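PDZ domain protein (Parabacteroides distasonis, PDB 4L8N) is of unknown function but carries N-terminal and C-terminal PDZ domains around a DUF4136 domain and binds magnesium. Local coordinates at residues T134-S137 with D138-F142; N170-K174 with K175-V179. All blocks are in the same frame, centred on the assembly; numbering follows the deposited sequence.

Interaction 1: residues T134-S137 with D138-F142; sequences TVTS and DGVDF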
loop_
_atom_site.group_PDB
_atom_site.type_symbol
_atom_site.label_atom_id
_atom_site.label_comp_id
_atom_site.label_asym_id
_atom_site.label_seq_id
_atom_site.Cartn_x
_atom_site.Cartn_y
_atom_site.Cartn_z
ATOM N N THR A 134 5.325 8.502 -6.553
ATOM C CA THR A 134 5.672 9.654 -5.725
ATOM C C THR A 134 6.614 10.560 -6.470
ATOM O O THR A 134 7.601 10.096 -7.042
ATOM C CB THR A 134 6.325 9.185 -4.425
ATOM O OG1 THR A 134 5.662 8.020 -3.926
ATOM C CG2 THR A 134 6.369 10.280 -3.367
ATOM N N VAL A 135 6.310 11.850 -6.458
ATOM C CA VAL A 135 7.124 12.856 -7.109
ATOM C C VAL A 135 7.562 13.899 -6.079
ATOM O O VAL A 135 6.946 14.011 -5.009
ATOM C CB VAL A 135 6.434 13.512 -8.347
ATOM C CG1 VAL A 135 5.979 12.447 -9.344
ATOM C CG2 VAL A 135 5.267 14.412 -7.944
ATOM N N THR A 136 8.613 14.677 -6.434
ATOM C CA THR A 136 9.160 15.788 -5.649
ATOM C C THR A 136 8.044 16.830 -5.405
ATOM O O THR A 136 7.132 16.989 -6.226
ATOM C CB THR A 136 10.416 16.390 -6.337
ATOM O OG1 THR A 136 10.937 17.447 -5.531
ATOM C CG2 THR A 136 10.147 16.907 -7.775
ATOM N N SER A 137 8.106 17.508 -4.265
ATOM C CA SER A 137 7.115 18.517 -3.920
ATOM C C SER A 137 7.491 19.843 -4.579
ATOM O O SER A 137 6.656 20.750 -4.638
ATOM C CB SER A 137 6.970 18.646 -2.404
ATOM O OG SER A 137 8.226 18.863 -1.778
ATOM N N ASP A 138 8.729 19.936 -5.129
ATOM C CA ASP A 138 9.209 21.101 -5.894
ATOM C C ASP A 138 8.516 21.086 -7.253
ATOM O O ASP A 138 8.414 20.028 -7.879
ATOM C CB ASP A 138 10.742 21.088 -6.042
ATOM C CG ASP A 138 11.505 21.021 -4.729
ATOM O OD1 ASP A 138 10.981 21.524 -3.704
ATOM O OD2 ASP A 138 12.625 20.473 -4.722
ATOM N N GLY A 139 8.031 22.246 -7.678
ATOM C CA GLY A 139 7.291 22.402 -8.928
ATOM C C GLY A 139 8.131 22.514 -10.185
ATOM O O GLY A 139 7.757 23.251 -11.109
ATOM N N VAL A 140 9.246 21.747 -10.249
ATOM C CA VAL A 140 10.162 21.735 -11.372
ATOM C C VAL A 140 9.552 21.008 -12.569
ATOM O O VAL A 140 9.012 19.914 -12.425
ATOM C CB VAL A 140 11.545 21.164 -10.980
ATOM C CG1 VAL A 140 11.511 19.667 -10.691
ATOM C CG2 VAL A 140 12.594 21.498 -12.032
ATOM N N ASP A 141 9.665 21.615 -13.762
ATOM C CA ASP A 141 9.214 20.997 -14.996
ATOM C C ASP A 141 10.167 19.841 -15.385
ATOM O O ASP A 141 11.378 20.044 -15.513
ATOM C CB ASP A 141 9.091 22.019 -16.133
ATOM C CG ASP A 141 8.119 21.525 -17.188
ATOM O OD1 ASP A 141 8.542 20.740 -18.069
ATOM O OD2 ASP A 141 6.913 21.808 -17.057
ATOM N N PHE A 142 9.607 18.626 -15.551
ATOM C CA PHE A 142 10.343 17.411 -15.929
ATOM C C PHE A 142 10.983 17.541 -17.321
ATOM O O PHE A 142 11.931 16.821 -17.616
ATOM C CB PHE A 142 9.445 16.150 -15.850
ATOM C CG PHE A 142 9.079 15.698 -14.450
ATOM C CD1 PHE A 142 9.840 16.091 -13.344
ATOM C CD2 PHE A 142 8.012 14.835 -14.239
ATOM C CE1 PHE A 142 9.508 15.662 -12.056
ATOM C CE2 PHE A 142 7.695 14.395 -12.946
ATOM C CZ PHE A 142 8.449 14.817 -11.868
#

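Interaction 2: residues N170-K174 with K175-V179; sequences NELTK and KGLTV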
loop_
_atom_site.group_PDB
_atom_site.type_symbol
_atom_site.label_atom_id
_atom_site.label_comp_id
_atom_site.label_asym_id
_atom_site.label_seq_id
_atom_site.Cartn_x
_atom_site.Cartn_y
_atom_site.Cartn_z
ATOM N N ASN A 170 14.392 1.314 -23.134
ATOM C CA ASN A 170 13.455 1.335 -24.264
ATOM C C ASN A 170 12.293 2.285 -23.996
ATOM O O ASN A 170 11.941 3.048 -24.886
ATOM C CB ASN A 170 12.910 -0.072 -24.624
ATOM C CG ASN A 170 13.943 -1.060 -25.152
ATOM O OD1 ASN A 170 15.025 -0.690 -25.650
ATOM N ND2 ASN A 170 13.622 -2.357 -25.063
ATOM N N GLU A 171 11.733 2.273 -22.772
ATOM C CA GLU A 171 10.607 3.142 -22.415
ATOM C C GLU A 171 10.942 4.617 -22.500
ATOM O O GLU A 171 10.151 5.378 -23.056
ATOM C CB GLU A 171 10.080 2.834 -21.004
ATOM C CG GLU A 171 9.198 1.605 -20.924
ATOM C CD GLU A 171 8.248 1.359 -22.084
ATOM O OE1 GLU A 171 7.305 2.162 -22.274
ATOM O OE2 GLU A 171 8.443 0.347 -22.793
ATOM N N LEU A 172 12.112 5.009 -21.960
ATOM C CA LEU A 172 12.571 6.394 -21.875
ATOM C C LEU A 172 13.088 6.913 -23.212
ATOM O O LEU A 172 12.883 8.095 -23.524
ATOM C CB LEU A 172 13.654 6.543 -20.783
ATOM C CG LEU A 172 13.250 6.226 -19.326
ATOM C CD1 LEU A 172 14.375 6.622 -18.359
ATOM C CD2 LEU A 172 11.969 6.916 -18.930
ATOM N N THR A 173 13.747 6.046 -24.020
ATOM C CA THR A 173 14.186 6.493 -25.350
ATOM C C THR A 173 12.947 6.685 -26.248
ATOM O O THR A 173 12.966 7.583 -27.068
ATOM C CB THR A 173 15.263 5.599 -25.980
ATOM O OG1 THR A 173 14.824 4.246 -26.028
ATOM C CG2 THR A 173 16.598 5.711 -25.261
ATOM N N LYS A 174 11.846 5.912 -26.034
ATOM C CA LYS A 174 10.591 6.081 -26.793
ATOM C C LYS A 174 9.911 7.417 -26.452
ATOM O O LYS A 174 9.232 7.994 -27.297
ATOM C CB LYS A 174 9.614 4.927 -26.557
ATOM C CG LYS A 174 9.995 3.617 -27.246
ATOM C CD LYS A 174 8.893 2.561 -27.113
ATOM C CE LYS A 174 8.952 1.741 -25.842
ATOM N NZ LYS A 174 7.626 1.164 -25.493
ATOM N N LYS A 175 10.125 7.910 -25.224
ATOM C CA LYS A 175 9.566 9.155 -24.717
ATOM C C LYS A 175 10.296 10.391 -25.301
ATOM O O LYS A 175 9.734 11.493 -25.312
ATOM C CB LYS A 175 9.621 9.143 -23.180
ATOM C CG LYS A 175 8.537 8.250 -22.592
ATOM C CD LYS A 175 8.698 7.917 -21.103
ATOM C CE LYS A 175 7.616 6.959 -20.661
ATOM N NZ LYS A 175 6.248 7.543 -20.804
ATOM N N GLY A 176 11.512 10.180 -25.801
ATOM C CA GLY A 176 12.360 11.222 -26.375
ATOM C C GLY A 176 13.582 11.574 -25.537
ATOM O O GLY A 176 14.284 12.543 -25.836
ATOM N N LEU A 177 13.829 10.820 -24.461
ATOM C CA LEU A 177 14.998 11.001 -23.609
ATOM C C LEU A 177 16.178 10.271 -24.261
ATOM O O LEU A 177 15.994 9.382 -25.098
ATOM C CB LEU A 177 14.765 10.537 -22.154
ATOM C CG LEU A 177 13.651 11.250 -21.345
ATOM C CD1 LEU A 177 13.626 10.754 -19.912
ATOM C CD2 LEU A 177 13.825 12.773 -21.335
ATOM N N THR A 178 17.394 10.688 -23.925
ATOM C CA THR A 178 18.545 10.070 -24.555
ATOM C C THR A 178 19.616 9.690 -23.503
ATOM O O THR A 178 19.736 10.333 -22.450
ATOM C CB THR A 178 19.051 10.965 -25.684
ATOM O OG1 THR A 178 20.235 10.392 -26.219
ATOM C CG2 THR A 178 19.277 12.428 -25.261
ATOM N N VAL A 179 20.341 8.588 -23.774
ATOM C CA VAL A 179 21.411 8.115 -22.890
ATOM C C VAL A 179 22.670 9.012 -23.064
ATOM O O VAL A 179 23.018 9.423 -24.185
ATOM C CB VAL A 179 21.760 6.616 -23.124
ATOM C CG1 VAL A 179 22.774 6.116 -22.102
ATOM C CG2 VAL A 179 20.525 5.727 -23.128
#

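Interaction 1: residues T134-S137 with D138-F142
T136 OG1 accepts the backbone N-H of D138 (N to OG1 3.4 Å) in a weak hydrogen bond. The N-H points well at the oxygen, with an angle of 160° at the hydrogen, so length rather than direction makes it weak. The hydroxyl lies anti to its own backbone N (chi1 -179°), which sets it beside its own carbonyl carbon, on the path of the chain toward D138 N. A threonine hydroxyl that takes the N-H two residues on is an ST turn, here a loose one. The turn comes at the start of the loop from strand 123-135 to strand 147-150 of the same sheet. D138 OD2 also approaches the T136 hydroxyl, 3.6 Å from OG1, and the two side chains cross at about a right angle. That carboxylate oxygen is salt-bridged to R257. The other branch of T136, CG2, meets V140 CG1 at 4.2 Å. It also lies 3.6 Å from D138 O. The same D138 O accepts the N-H of V140 (N to O 3.0 Å) in a weak bond. N23 ND2 binds both D138 O and V140 O, which ties the loop to a distant part of the chain.

The apolar part of the contact lies at the base of the loop. V135 CG1 reaches the edge of the F142 ring, near its plane, 4.3 Å from CZ. F142 is buried; its ring also meets that of Y289, planes about 25° apart, and touches L259 of strand 258-268. S137 faces outward, and its OG bonds to Q189 OE1 of the second subunit. The bonds within the turn are weak, and its charged and carbonyl groups find R257 and N23 outside it. That is consistent with a loop held in part by its surroundings.

Interaction 2: residues N170-K174 with K175-V179
The first torsion of K175 sets CG beside its own backbone N (chi1 -76°), and the chain then runs back along the last helical turn. CG comes to 3.3 Å from E171 O. Further out, CD touches L172 CD2 at 4.1 Å, the two side chains crossing at a slant. L177 uses a similar first torsion, which brings CD1 to 4.3 Å from L172 CD2.

The backbone between them forms a Schellman motif that ends helix 158-175. L177 N binds L172 O at 3.0 Å, with an angle of 147° at the hydrogen, the straightest of the capping bonds. G176 N binds T173 O at 3.2 Å, coming from above the carbonyl plane and not along a lone pair. G176 has a positive phi of 110°, which turns the chain out of the helix. L172 O also receives weak bonds from K175 N and G176 N. Beyond the cap, the chain enters strand 178-179, closing a beta-alpha-beta unit with strand 147-150. L172, L177 and V179 all pack on F148 of that strand.

T173 CA lies 3.4 Å from L177 O in a nearly straight CA-H...O contact. K174 NZ meets E171 OE2, one turn back, in a salt bridge of 2.9 Å, on the syn side but out of the carboxylate plane. E171 also packs on helix 274-285. K175 NZ leads away to the carbonyl oxygens of Y289 and C286.

How the interactions relate
Interaction 1 is a surface contact, while interaction 2 is partly buried. Both belong to the DUF4136 region and reach the same mixed sheet. The loop at 134-142 follows one of its strands, and the turn at 170-179 brings the chain back to an outermost strand. Their nearest atoms are about 6 Å apart. Y289 is a common neighbour: the F142 ring meets its ring, while K175 bonds to its main-chain O and L177 touches it. Interaction 1 mixes weak turn bonds with an apolar V135-F142 contact, and its polar groups have partners elsewhere, including the second subunit. Interaction 2 relies on main-chain capping bonds and leucine packing, with a lysine-glutamate salt bridge on the last turn and K175 lying along it.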